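Local coordinates for protein ornithine carbamoyltransferase (PDB 3GRF) that probably catalyses transfer of a carbamoyl group between carbamoyl phosphate and ornithine, with citrulline as the carbamoylated product, as part of arginine degradation in Giardia, at residues M138-M143 with L311-A316; H190-D195 with K230-V235; V265-M270 with E290-V295; S277-C282 with P299-Y304. All blocks are in the same frame, centred on the assembly; numbering follows the deposited sequence.

Interaction 1. Residues M138-M143 with L311-A316; sequences MVCDFM and LHSAMA
S313 OG is gripped within its own helix, bonded to the carbonyl oxygens of N309 and R310, while it presses on C140 of the facing helix. Across the contact this oxygen meets C140 CA at 3.4 Å and C140 CB at 3.5 Å, so a polar atom held by its own backbone is laid against carbon. The chi1 of 54° sets OG between its backbone N and carbonyl carbon, turned back to the preceding turn. S313 CB lies beside it, 3.5 Å from C140 N and 3.6 Å from V139 CG1, the branch of V139 that lies anti to the backbone N (chi1 -174°). These small groups let C140 CA and S313 CA come within 5.1 Å. Further along, M143 crosses H312 obliquely, its CE methyl 3.9 Å from H312 CB, and M143 SD passes S313 N at 4.3 Å. The segment axes approach to 8.3 Å and cross at 122°. Helices 135-151 and 303-322 correspond to the two interdomain helices of transcarbamoylases, which join the carbamoyl phosphate and ornithine domains. Around them, F142 and M143 pack on helix 18-33, M138 and F142 on helix 173-185, and L311 and M315 on helix 56-69, while D141 bonds Y239 of strand 237-240.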
loop_
_atom_site.group_PDB
_atom_site.type_symbol
_atom_site.label_atom_id
_atom_site.label_comp_id
_atom_site.label_asym_id
_atom_site.label_seq_id
_atom_site.Cartn_x
_atom_site.Cartn_y
_atom_site.Cartn_z
ATOM N N MET A 138 -11.846 5.017 -20.880
ATOM C CA MET A 138 -12.146 5.699 -22.148
ATOM C C MET A 138 -10.882 6.320 -22.692
ATOM O O MET A 138 -10.562 6.106 -23.845
ATOM C CB MET A 138 -13.281 6.750 -22.055
ATOM C CG MET A 138 -14.644 6.167 -21.765
ATOM S SD MET A 138 -15.206 4.850 -22.888
ATOM C CE MET A 138 -14.562 3.404 -22.093
ATOM N N VAL A 139 -10.131 7.025 -21.863
ATOM C CA VAL A 139 -8.852 7.591 -22.352
ATOM C C VAL A 139 -7.908 6.468 -22.855
ATOM O O VAL A 139 -7.141 6.667 -23.803
ATOM C CB VAL A 139 -8.102 8.375 -21.274
ATOM C CG1 VAL A 139 -6.843 9.079 -21.889
ATOM C CG2 VAL A 139 -9.023 9.365 -20.617
ATOM N N CYS A 140 -8.003 5.289 -22.229
ATOM C CA CYS A 140 -7.210 4.116 -22.580
ATOM C C CYS A 140 -7.519 3.645 -23.966
ATOM O O CYS A 140 -6.651 3.522 -24.816
ATOM C CB CYS A 140 -7.536 2.967 -21.625
ATOM S SG CYS A 140 -6.520 1.517 -22.012
ATOM N N ASP A 141 -8.792 3.361 -24.189
ATOM C CA ASP A 141 -9.289 2.822 -25.459
ATOM C C ASP A 141 -9.126 3.741 -26.666
ATOM O O ASP A 141 -8.595 3.341 -27.694
ATOM C CB ASP A 141 -10.742 2.458 -25.261
ATOM C CG ASP A 141 -10.916 1.353 -24.233
ATOM O OD1 ASP A 141 -12.036 1.164 -23.692
ATOM O OD2 ASP A 141 -9.913 0.671 -23.976
ATOM N N PHE A 142 -9.518 5.001 -26.540
ATOM C CA PHE A 142 -9.319 5.897 -27.678
ATOM C C PHE A 142 -7.848 6.169 -27.967
ATOM O O PHE A 142 -7.440 6.257 -29.121
ATOM C CB PHE A 142 -10.149 7.162 -27.517
ATOM C CG PHE A 142 -11.604 6.885 -27.497
ATOM C CD1 PHE A 142 -12.323 6.948 -26.298
ATOM C CD2 PHE A 142 -12.263 6.485 -28.664
ATOM C CE1 PHE A 142 -13.659 6.683 -26.277
ATOM C CE2 PHE A 142 -13.650 6.221 -28.646
ATOM C CZ PHE A 142 -14.322 6.315 -27.440
ATOM N N MET A 143 -7.044 6.239 -26.920
ATOM C CA MET A 143 -5.593 6.215 -27.086
ATOM C C MET A 143 -5.078 4.981 -27.856
ATOM O O MET A 143 -4.216 5.101 -28.736
ATOM C CB MET A 143 -4.929 6.324 -25.742
ATOM C CG MET A 143 -3.377 6.208 -25.799
ATOM S SD MET A 143 -2.682 5.381 -24.286
ATOM C CE MET A 143 -0.980 5.278 -24.815
ATOM N N LEU A 311 -2.269 2.164 -18.051
ATOM C CA LEU A 311 -1.168 2.808 -17.330
ATOM C C LEU A 311 -0.951 4.220 -17.856
ATOM O O LEU A 311 -1.030 5.190 -17.124
ATOM C CB LEU A 311 0.139 1.958 -17.387
ATOM C CG LEU A 311 1.445 2.703 -16.949
ATOM C CD1 LEU A 311 1.382 3.241 -15.500
ATOM C CD2 LEU A 311 2.714 1.965 -17.204
ATOM N N HIS A 312 -0.611 4.318 -19.131
ATOM C CA HIS A 312 -0.270 5.611 -19.707
ATOM C C HIS A 312 -1.461 6.578 -19.765
ATOM O O HIS A 312 -1.320 7.771 -19.594
ATOM C CB HIS A 312 0.282 5.357 -21.112
ATOM C CG HIS A 312 1.274 4.236 -21.165
ATOM N ND1 HIS A 312 2.487 4.289 -20.514
ATOM C CD2 HIS A 312 1.203 3.014 -21.738
ATOM C CE1 HIS A 312 3.137 3.162 -20.722
ATOM N NE2 HIS A 312 2.380 2.374 -21.470
ATOM N N SER A 313 -2.655 6.072 -20.039
ATOM C CA SER A 313 -3.855 6.940 -19.982
ATOM C C SER A 313 -4.192 7.396 -18.550
ATOM O O SER A 313 -4.815 8.437 -18.338
ATOM C CB SER A 313 -5.005 6.204 -20.614
ATOM O OG SER A 313 -5.135 4.947 -19.969
ATOM N N ALA A 314 -3.746 6.632 -17.570
ATOM C CA ALA A 314 -3.951 7.013 -16.177
ATOM C C ALA A 314 -3.002 8.119 -15.834
ATOM O O ALA A 314 -3.405 9.055 -15.150
ATOM C CB ALA A 314 -3.760 5.813 -15.217
ATOM N N MET A 315 -1.743 8.027 -16.296
ATOM C CA MET A 315 -0.740 9.033 -15.954
ATOM C C MET A 315 -1.186 10.378 -16.521
ATOM O O MET A 315 -0.916 11.428 -15.930
ATOM C CB MET A 315 0.639 8.699 -16.551
ATOM C CG MET A 315 1.262 7.354 -16.165
ATOM S SD MET A 315 2.787 6.937 -17.059
ATOM C CE MET A 315 2.414 7.425 -18.733
ATOM N N ALA A 316 -1.811 10.343 -17.697
ATOM C CA ALA A 316 -2.261 11.553 -18.389
ATOM C C ALA A 316 -3.402 12.159 -17.643
ATOM O O ALA A 316 -3.451 13.349 -17.395
ATOM C CB ALA A 316 -2.673 11.241 -19.831
#

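Interaction 2. Residues H190-D195 with K230-V235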
loop_
_atom_site.group_PDB
_atom_site.type_symbol
_atom_site.label_atom_id
_atom_site.label_comp_id
_atom_site.label_asym_id
_atom_site.label_seq_id
_atom_site.Cartn_x
_atom_site.Cartn_y
_atom_site.Cartn_z
ATOM N N HIS A 190 -21.721 2.614 -33.655
ATOM C CA HIS A 190 -22.904 1.718 -33.833
ATOM C C HIS A 190 -23.054 0.903 -32.550
ATOM O O HIS A 190 -22.105 0.252 -32.117
ATOM C CB HIS A 190 -22.690 0.703 -34.964
ATOM C CG HIS A 190 -22.578 1.289 -36.332
ATOM N ND1 HIS A 190 -22.520 2.649 -36.579
ATOM C CD2 HIS A 190 -22.527 0.682 -37.542
ATOM C CE1 HIS A 190 -22.416 2.845 -37.883
ATOM N NE2 HIS A 190 -22.414 1.667 -38.488
ATOM N N VAL A 191 -24.234 0.908 -31.945
ATOM C CA VAL A 191 -24.437 0.094 -30.761
ATOM C C VAL A 191 -25.259 -1.120 -31.115
ATOM O O VAL A 191 -26.414 -0.994 -31.550
ATOM C CB VAL A 191 -25.086 0.874 -29.622
ATOM C CG1 VAL A 191 -25.261 -0.038 -28.425
ATOM C CG2 VAL A 191 -24.236 2.134 -29.270
ATOM N N CYS A 192 -24.603 -2.284 -31.037
ATOM C CA CYS A 192 -25.241 -3.534 -31.507
ATOM C C CYS A 192 -25.773 -4.335 -30.344
ATOM O O CYS A 192 -25.045 -5.025 -29.652
ATOM C CB CYS A 192 -24.243 -4.306 -32.382
ATOM S SG CYS A 192 -23.603 -3.359 -33.804
ATOM N N CYS A 193 -27.058 -4.241 -30.131
ATOM C CA CYS A 193 -27.594 -4.847 -28.922
ATOM C C CYS A 193 -28.888 -5.587 -29.224
ATOM O O CYS A 193 -29.482 -5.383 -30.273
ATOM C CB CYS A 193 -27.834 -3.793 -27.852
ATOM S SG CYS A 193 -28.925 -2.447 -28.379
ATOM N N PRO A 194 -29.318 -6.451 -28.286
ATOM C CA PRO A 194 -30.612 -7.101 -28.411
ATOM C C PRO A 194 -31.754 -6.097 -28.347
ATOM O O PRO A 194 -31.827 -5.254 -27.444
ATOM C CB PRO A 194 -30.650 -8.036 -27.203
ATOM C CG PRO A 194 -29.210 -8.217 -26.767
ATOM C CD PRO A 194 -28.582 -6.902 -27.077
ATOM N N ASP A 195 -32.675 -6.229 -29.286
ATOM C CA ASP A 195 -33.884 -5.455 -29.233
ATOM C C ASP A 195 -34.729 -5.807 -28.027
ATOM O O ASP A 195 -35.740 -6.489 -28.153
ATOM C CB ASP A 195 -34.692 -5.622 -30.503
ATOM C CG ASP A 195 -35.784 -4.565 -30.630
ATOM O OD1 ASP A 195 -36.248 -4.312 -31.776
ATOM O OD2 ASP A 195 -36.156 -3.981 -29.580
ATOM N N LYS A 230 -25.022 -6.712 -39.177
ATOM C CA LYS A 230 -25.474 -5.561 -39.917
ATOM C C LYS A 230 -24.807 -4.363 -39.290
ATOM O O LYS A 230 -24.380 -3.454 -39.994
ATOM C CB LYS A 230 -27.008 -5.434 -39.885
ATOM C CG LYS A 230 -27.748 -6.659 -40.411
ATOM C CD LYS A 230 -28.694 -6.320 -41.547
ATOM C CE LYS A 230 -29.184 -7.595 -42.290
ATOM N NZ LYS A 230 -28.267 -8.064 -43.391
ATOM N N GLY A 231 -24.712 -4.377 -37.963
ATOM C CA GLY A 231 -24.121 -3.253 -37.239
ATOM C C GLY A 231 -22.637 -3.113 -37.431
ATOM O O GLY A 231 -22.101 -1.994 -37.420
ATOM N N CYS A 232 -21.966 -4.254 -37.612
ATOM C CA CYS A 232 -20.511 -4.310 -37.745
ATOM C C CYS A 232 -20.010 -4.249 -39.205
ATOM O O CYS A 232 -18.795 -4.224 -39.455
ATOM C CB CYS A 232 -19.936 -5.558 -37.049
ATOM S SG CYS A 232 -20.065 -5.514 -35.261
ATOM N N GLU A 233 -20.926 -4.234 -40.160
ATOM C CA GLU A 233 -20.537 -4.264 -41.571
ATOM C C GLU A 233 -19.784 -2.995 -41.842
ATOM O O GLU A 233 -20.328 -1.893 -41.635
ATOM C CB GLU A 233 -21.756 -4.276 -42.459
ATOM C CG GLU A 233 -21.827 -5.420 -43.422
ATOM C CD GLU A 233 -23.128 -5.369 -44.183
ATOM O OE1 GLU A 233 -24.193 -5.651 -43.567
ATOM O OE2 GLU A 233 -23.085 -5.006 -45.385
ATOM N N GLY A 234 -18.545 -3.152 -42.286
ATOM C CA GLY A 234 -17.699 -2.017 -42.632
ATOM C C GLY A 234 -16.930 -1.367 -41.488
ATOM O O GLY A 234 -16.127 -0.462 -41.715
ATOM N N VAL A 235 -17.161 -1.793 -40.249
ATOM C CA VAL A 235 -16.653 -1.027 -39.103
ATOM C C VAL A 235 -15.142 -1.244 -38.921
ATOM O O VAL A 235 -14.592 -2.232 -39.403
ATOM C CB VAL A 235 -17.460 -1.269 -37.780
ATOM C CG1 VAL A 235 -18.949 -0.919 -37.954
ATOM C CG2 VAL A 235 -17.292 -2.691 -37.296
#
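Sulfur packing carries much of this contact: C192 SG lies against the backbone of G231, 3.5 Å from G231 CA. Since G231 has no side chain, the thiol can settle directly on the helix backbone, and C192 CA and G231 CA are 5.8 Å apart. The chi1 of -56° turns SG anti to its own carbonyl carbon. C232 SG stands 4.4 Å from C192 SG, an apolar approach far too long for a disulfide; both cysteines also pack on C167, which is itself disulfide-linked to C228 at the start of the same helix. Aromatic and aliphatic contacts make a second group. The H190 ring stacks on F225 of the neighbouring strand, and V235 CG1 packs against the same imidazole. Polar bonds serve each segment separately: V235 N bonds C232 O at 3.0 Å and closes a type II beta turn, with G234 at a positive phi of 85° in its third position. The strand is bonded through its backbone to F164, Y166, K223 and F225, and thus lies between two sheet neighbours. Helix 228-232 belongs to the crossover from strand 221-225 to strand 237-240 and covers strand 188-192, a beta-alpha-beta arrangement of the Rossmann-like parallel sheet that forms the ornithine domain in this family.

Interaction 3. Residues V265-M270 with E290-V295; sequences VDDAVM and EQTASV
The D267 carboxylate takes a bond from S294 OG above its plane: the hydroxyl oxygen lies 2.6 Å from OD1 and 41° out of that plane. S294 OG in turn receives the hydroxyl of T292 at 2.9 Å from OG1, making a short relay from T292 through S294 to the acid. The other flat acid, D266, faces its own helix: V269 N donates to D266 OD2 at 3.0 Å, almost in line with the CG-OD2 bond, so the carboxylate caps the first turn. Its CG, placed between the backbone N and the carbonyl carbon, is folded back for this bond, while D266 CB stays against T292 CG2 at 3.8 Å. Behind these side chains the backbones form a single parallel beta bridge centred on V265 and Q291. V265 N donates to E290 O at 2.8 Å and 171°, and T292 N returns a longer bond to V265 O at 3.2 Å. Each strand-like end then runs straight into a short helix, with D266 and T292 at the two N-cap positions, so the pair joins two loop-helix units of the Rossmann-like ornithine domain. D267 stands in the first turn of helix 267-270, where the helix end may help to stabilise its negative charge. V295 closes the inner side. Its CG1, anti to the backbone N (chi1 175°), touches M270 CG at 3.8 Å; its CG2 lies 3.5 Å from V265 O. V265 and V295 cross at about a right angle, and M270 and V295 continue onto F279 of strand 278-281.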
loop_
_atom_site.group_PDB
_atom_site.type_symbol
_atom_site.label_atom_id
_atom_site.label_comp_id
_atom_site.label_asym_id
_atom_site.label_seq_id
_atom_site.Cartn_x
_atom_site.Cartn_y
_atom_site.Cartn_z
ATOM N N VAL A 265 -19.283 -11.752 -30.360
ATOM C CA VAL A 265 -18.386 -11.421 -31.472
ATOM C C VAL A 265 -17.616 -12.686 -31.916
ATOM O O VAL A 265 -16.688 -13.113 -31.253
ATOM C CB VAL A 265 -17.443 -10.191 -31.195
ATOM C CG1 VAL A 265 -16.620 -9.908 -32.385
ATOM C CG2 VAL A 265 -18.243 -8.924 -30.817
ATOM N N ASP A 266 -18.047 -13.292 -33.025
ATOM C CA ASP A 266 -17.371 -14.471 -33.613
ATOM C C ASP A 266 -16.647 -14.163 -34.948
ATOM O O ASP A 266 -16.490 -12.991 -35.334
ATOM C CB ASP A 266 -18.373 -15.656 -33.748
ATOM C CG ASP A 266 -19.571 -15.340 -34.673
ATOM O OD1 ASP A 266 -20.498 -16.131 -34.697
ATOM O OD2 ASP A 266 -19.608 -14.328 -35.397
ATOM N N ASP A 267 -16.210 -15.208 -35.650
ATOM C CA ASP A 267 -15.431 -15.048 -36.882
ATOM C C ASP A 267 -16.319 -14.429 -37.979
ATOM O O ASP A 267 -15.839 -13.630 -38.791
ATOM C CB ASP A 267 -14.877 -16.401 -37.370
ATOM C CG ASP A 267 -13.668 -16.926 -36.557
ATOM O OD1 ASP A 267 -13.048 -16.210 -35.753
ATOM O OD2 ASP A 267 -13.300 -18.104 -36.764
ATOM N N ALA A 268 -17.607 -14.804 -38.018
ATOM C CA ALA A 268 -18.524 -14.273 -39.043
ATOM C C ALA A 268 -18.816 -12.805 -38.790
ATOM O O ALA A 268 -19.051 -12.035 -39.725
ATOM C CB ALA A 268 -19.844 -15.041 -39.048
ATOM N N VAL A 269 -18.826 -12.422 -37.524
ATOM C CA VAL A 269 -18.984 -11.015 -37.171
ATOM C C VAL A 269 -17.748 -10.247 -37.659
ATOM O O VAL A 269 -17.889 -9.254 -38.363
ATOM C CB VAL A 269 -19.289 -10.799 -35.631
ATOM C CG1 VAL A 269 -19.086 -9.356 -35.223
ATOM C CG2 VAL A 269 -20.733 -11.181 -35.294
ATOM N N MET A 270 -16.543 -10.705 -37.301
ATOM C CA MET A 270 -15.304 -10.017 -37.697
ATOM C C MET A 270 -15.059 -10.008 -39.222
ATOM O O MET A 270 -14.486 -9.042 -39.763
ATOM C CB MET A 270 -14.081 -10.572 -36.949
ATOM C CG MET A 270 -14.134 -10.369 -35.431
ATOM S SD MET A 270 -14.191 -8.612 -34.919
ATOM C CE MET A 270 -12.416 -8.164 -35.190
ATOM N N GLU A 290 -18.882 -13.176 -24.519
ATOM C CA GLU A 290 -19.005 -11.978 -25.364
ATOM C C GLU A 290 -18.211 -12.105 -26.670
ATOM O O GLU A 290 -18.535 -11.451 -27.679
ATOM C CB GLU A 290 -18.610 -10.720 -24.584
ATOM C CG GLU A 290 -17.135 -10.654 -24.176
ATOM C CD GLU A 290 -16.815 -11.342 -22.860
ATOM O OE1 GLU A 290 -15.643 -11.302 -22.444
ATOM O OE2 GLU A 290 -17.714 -11.899 -22.204
ATOM N N GLN A 291 -17.198 -12.974 -26.667
ATOM C CA GLN A 291 -16.503 -13.310 -27.924
ATOM C C GLN A 291 -15.911 -14.720 -27.926
ATOM O O GLN A 291 -15.792 -15.325 -26.875
ATOM C CB GLN A 291 -15.441 -12.277 -28.258
ATOM C CG GLN A 291 -14.912 -11.551 -27.025
ATOM C CD GLN A 291 -13.858 -12.325 -26.385
ATOM O OE1 GLN A 291 -13.845 -12.556 -25.168
ATOM N NE2 GLN A 291 -12.967 -12.808 -27.213
ATOM N N THR A 292 -15.597 -15.242 -29.112
ATOM C CA THR A 292 -14.907 -16.518 -29.240
ATOM C C THR A 292 -13.435 -16.365 -28.979
ATOM O O THR A 292 -12.905 -15.269 -29.108
ATOM C CB THR A 292 -15.122 -17.182 -30.617
ATOM O OG1 THR A 292 -14.536 -16.394 -31.661
ATOM C CG2 THR A 292 -16.611 -17.388 -30.913
ATOM N N ALA A 293 -12.795 -17.472 -28.596
ATOM C CA ALA A 293 -11.387 -17.484 -28.299
ATOM C C ALA A 293 -10.599 -17.148 -29.579
ATOM O O ALA A 293 -9.597 -16.436 -29.529
ATOM C CB ALA A 293 -10.969 -18.855 -27.685
ATOM N N SER A 294 -11.112 -17.563 -30.734
ATOM C CA SER A 294 -10.503 -17.242 -32.032
ATOM C C SER A 294 -10.438 -15.741 -32.356
ATOM O O SER A 294 -9.604 -15.327 -33.136
ATOM C CB SER A 294 -11.233 -17.935 -33.171
ATOM O OG SER A 294 -12.461 -17.292 -33.434
ATOM N N VAL A 295 -11.328 -14.939 -31.781
ATOM C CA VAL A 295 -11.324 -13.475 -32.032
ATOM C C VAL A 295 -10.338 -12.854 -31.055
ATOM O O VAL A 295 -9.411 -12.169 -31.455
ATOM C CB VAL A 295 -12.746 -12.844 -31.924
ATOM C CG1 VAL A 295 -12.709 -11.314 -32.063
ATOM C CG2 VAL A 295 -13.696 -13.468 -32.997
#

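Interaction 4. Residues S277-C282 with P299-Y304; sequences SIFMNC and PKSVCY
F279 and K300 begin the tight part of this contact, where F279 N lies 2.7 Å from K300 O and well above the plane of that carbonyl. V302 N answers with a straight bond to F279 O, 2.9 Å at 176°, completing a parallel bridge between F279 and S301 beside strand 278-281, outermost of its sheet within this chain. On the buried side, C303 SG approaches the F279 ring obliquely, 3.7 Å from CE2. C303 N bonds back to S301 OG at 3.3 Å, an ST turn that starts helix 303-322, and a water joins N281 O to C303 O. The other side is more open to solvent, with I278 and V302 partly exposed: V302 CG2 rests on M280 CG at 3.7 Å and on I278 CD1 at 3.9 Å, and V302 also packs on K148 of helix 135-151. K300 is partly exposed too. Its extended chain, bent at chi4 (-70°), brings NZ 2.6 Å from S277 OG. The ammonium is probably stabilised by neutral oxygens, S277 OG chiefly and S277 O and S274 O weakly, while bonds of S277 OG to S274 O and T273 OG1 hold the acceptor in place.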
loop_
_atom_site.group_PDB
_atom_site.type_symbol
_atom_site.label_atom_id
_atom_site.label_comp_id
_atom_site.label_asym_id
_atom_site.label_seq_id
_atom_site.Cartn_x
_atom_site.Cartn_y
_atom_site.Cartn_z
ATOM N N SER A 277 -9.710 -3.527 -39.610
ATOM C CA SER A 277 -10.383 -3.519 -38.309
ATOM C C SER A 277 -9.520 -4.044 -37.186
ATOM O O SER A 277 -8.532 -4.775 -37.398
ATOM C CB SER A 277 -11.726 -4.266 -38.352
ATOM O OG SER A 277 -11.544 -5.619 -38.715
ATOM N N ILE A 278 -9.859 -3.630 -35.973
ATOM C CA ILE A 278 -9.218 -4.193 -34.813
ATOM C C ILE A 278 -10.339 -4.621 -33.877
ATOM O O ILE A 278 -11.452 -4.148 -34.012
ATOM C CB ILE A 278 -8.194 -3.230 -34.143
ATOM C CG1 ILE A 278 -8.879 -2.021 -33.516
ATOM C CG2 ILE A 278 -7.069 -2.788 -35.140
ATOM C CD1 ILE A 278 -7.899 -1.075 -32.783
ATOM N N PHE A 279 -10.030 -5.511 -32.952
ATOM C CA PHE A 279 -10.987 -6.001 -31.952
ATOM C C PHE A 279 -10.484 -5.563 -30.526
ATOM O O PHE A 279 -9.286 -5.680 -30.213
ATOM C CB PHE A 279 -11.121 -7.532 -32.044
ATOM C CG PHE A 279 -11.816 -8.103 -30.891
ATOM C CD1 PHE A 279 -13.224 -8.068 -30.849
ATOM C CD2 PHE A 279 -11.099 -8.587 -29.802
ATOM C CE1 PHE A 279 -13.907 -8.535 -29.704
ATOM C CE2 PHE A 279 -11.771 -9.075 -28.645
ATOM C CZ PHE A 279 -13.161 -9.033 -28.597
ATOM N N MET A 280 -11.400 -5.027 -29.701
ATOM C CA MET A 280 -11.121 -4.518 -28.367
ATOM C C MET A 280 -12.091 -5.126 -27.348
ATOM O O MET A 280 -13.215 -5.451 -27.717
ATOM C CB MET A 280 -11.322 -3.010 -28.383
ATOM C CG MET A 280 -10.342 -2.334 -29.295
ATOM S SD MET A 280 -10.384 -0.521 -29.250
ATOM C CE MET A 280 -9.467 -0.118 -27.760
ATOM N N ASN A 281 -11.656 -5.259 -26.092
ATOM C CA ASN A 281 -12.502 -5.706 -24.943
ATOM C C ASN A 281 -11.746 -5.191 -23.709
ATOM O O ASN A 281 -10.535 -5.503 -23.506
ATOM C CB ASN A 281 -12.621 -7.271 -24.956
ATOM C CG ASN A 281 -13.447 -7.871 -23.783
ATOM O OD1 ASN A 281 -14.004 -8.952 -23.916
ATOM N ND2 ASN A 281 -13.512 -7.188 -22.657
ATOM N N CYS A 282 -12.412 -4.379 -22.889
ATOM C CA CYS A 282 -11.741 -3.744 -21.757
ATOM C C CYS A 282 -11.285 -4.750 -20.694
ATOM O O CYS A 282 -10.468 -4.408 -19.834
ATOM C CB CYS A 282 -12.638 -2.658 -21.168
ATOM S SG CYS A 282 -14.311 -3.206 -20.711
ATOM N N PRO A 299 -5.785 -12.495 -34.744
ATOM C CA PRO A 299 -4.894 -11.413 -35.204
ATOM C C PRO A 299 -5.418 -9.959 -35.184
ATOM O O PRO A 299 -4.622 -9.026 -35.294
ATOM C CB PRO A 299 -4.581 -11.848 -36.640
ATOM C CG PRO A 299 -5.844 -12.526 -37.093
ATOM C CD PRO A 299 -6.333 -13.283 -35.879
ATOM N N LYS A 300 -6.733 -9.765 -35.064
ATOM C CA LYS A 300 -7.349 -8.421 -34.964
ATOM C C LYS A 300 -7.390 -7.871 -33.526
ATOM O O LYS A 300 -7.571 -6.669 -33.324
ATOM C CB LYS A 300 -8.752 -8.407 -35.597
ATOM C CG LYS A 300 -8.750 -8.515 -37.151
ATOM C CD LYS A 300 -10.152 -8.384 -37.669
ATOM C CE LYS A 300 -10.200 -8.343 -39.189
ATOM N NZ LYS A 300 -9.628 -7.075 -39.782
ATOM N N SER A 301 -7.130 -8.751 -32.551
ATOM C CA SER A 301 -7.208 -8.445 -31.131
ATOM C C SER A 301 -6.113 -7.552 -30.654
ATOM O O SER A 301 -4.927 -7.878 -30.772
ATOM C CB SER A 301 -7.186 -9.693 -30.273
ATOM O OG SER A 301 -7.288 -9.296 -28.909
ATOM N N VAL A 302 -6.514 -6.412 -30.110
ATOM C CA VAL A 302 -5.554 -5.555 -29.400
ATOM C C VAL A 302 -5.726 -5.560 -27.867
ATOM O O VAL A 302 -5.204 -4.683 -27.180
ATOM C CB VAL A 302 -5.512 -4.108 -29.985
ATOM C CG1 VAL A 302 -5.101 -4.145 -31.447
ATOM C CG2 VAL A 302 -6.866 -3.438 -29.894
ATOM N N CYS A 303 -6.415 -6.560 -27.315
ATOM C CA CYS A 303 -6.814 -6.496 -25.906
ATOM C C CYS A 303 -5.718 -6.274 -24.869
ATOM O O CYS A 303 -5.917 -5.519 -23.902
ATOM C CB CYS A 303 -7.668 -7.705 -25.505
ATOM S SG CYS A 303 -9.188 -7.729 -26.436
ATOM N N TYR A 304 -4.592 -6.958 -25.014
ATOM C CA TYR A 304 -3.573 -6.886 -23.973
ATOM C C TYR A 304 -2.805 -5.547 -24.031
ATOM O O TYR A 304 -2.416 -5.025 -23.002
ATOM C CB TYR A 304 -2.538 -7.994 -24.136
ATOM C CG TYR A 304 -2.919 -9.421 -23.832
ATOM C CD1 TYR A 304 -2.289 -10.452 -24.511
ATOM C CD2 TYR A 304 -3.876 -9.748 -22.885
ATOM C CE1 TYR A 304 -2.564 -11.765 -24.256
ATOM C CE2 TYR A 304 -4.183 -11.085 -22.624
ATOM C CZ TYR A 304 -3.520 -12.086 -23.324
ATOM O OH TYR A 304 -3.765 -13.412 -23.097
HETATM O O HOH W 1 -8.357 -4.670 -22.695
#

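Overall arrangement
Interactions 2, 3 and 4 lie in the ornithine-binding domain, whereas interaction 1 joins it to the carbamoyl phosphate domain and encloses the others along the chain. Interactions 3 and 4 interlock, their segments alternating in sequence and their centres about 11 Å apart; M270 CE and K300 CD meet at 3.4 Å. Interaction 2 touches interaction 3 where C232 SG lies 4.0 Å from V269 CG1, and shares the five-stranded parallel sheet with interaction 4. Interaction 4 leads back to interaction 1 through helix 303-322 and through M280 CE, 3.6 Å from D141 O. Interactions 1 and 2 do not touch; their nearest atoms are about 10 Å apart.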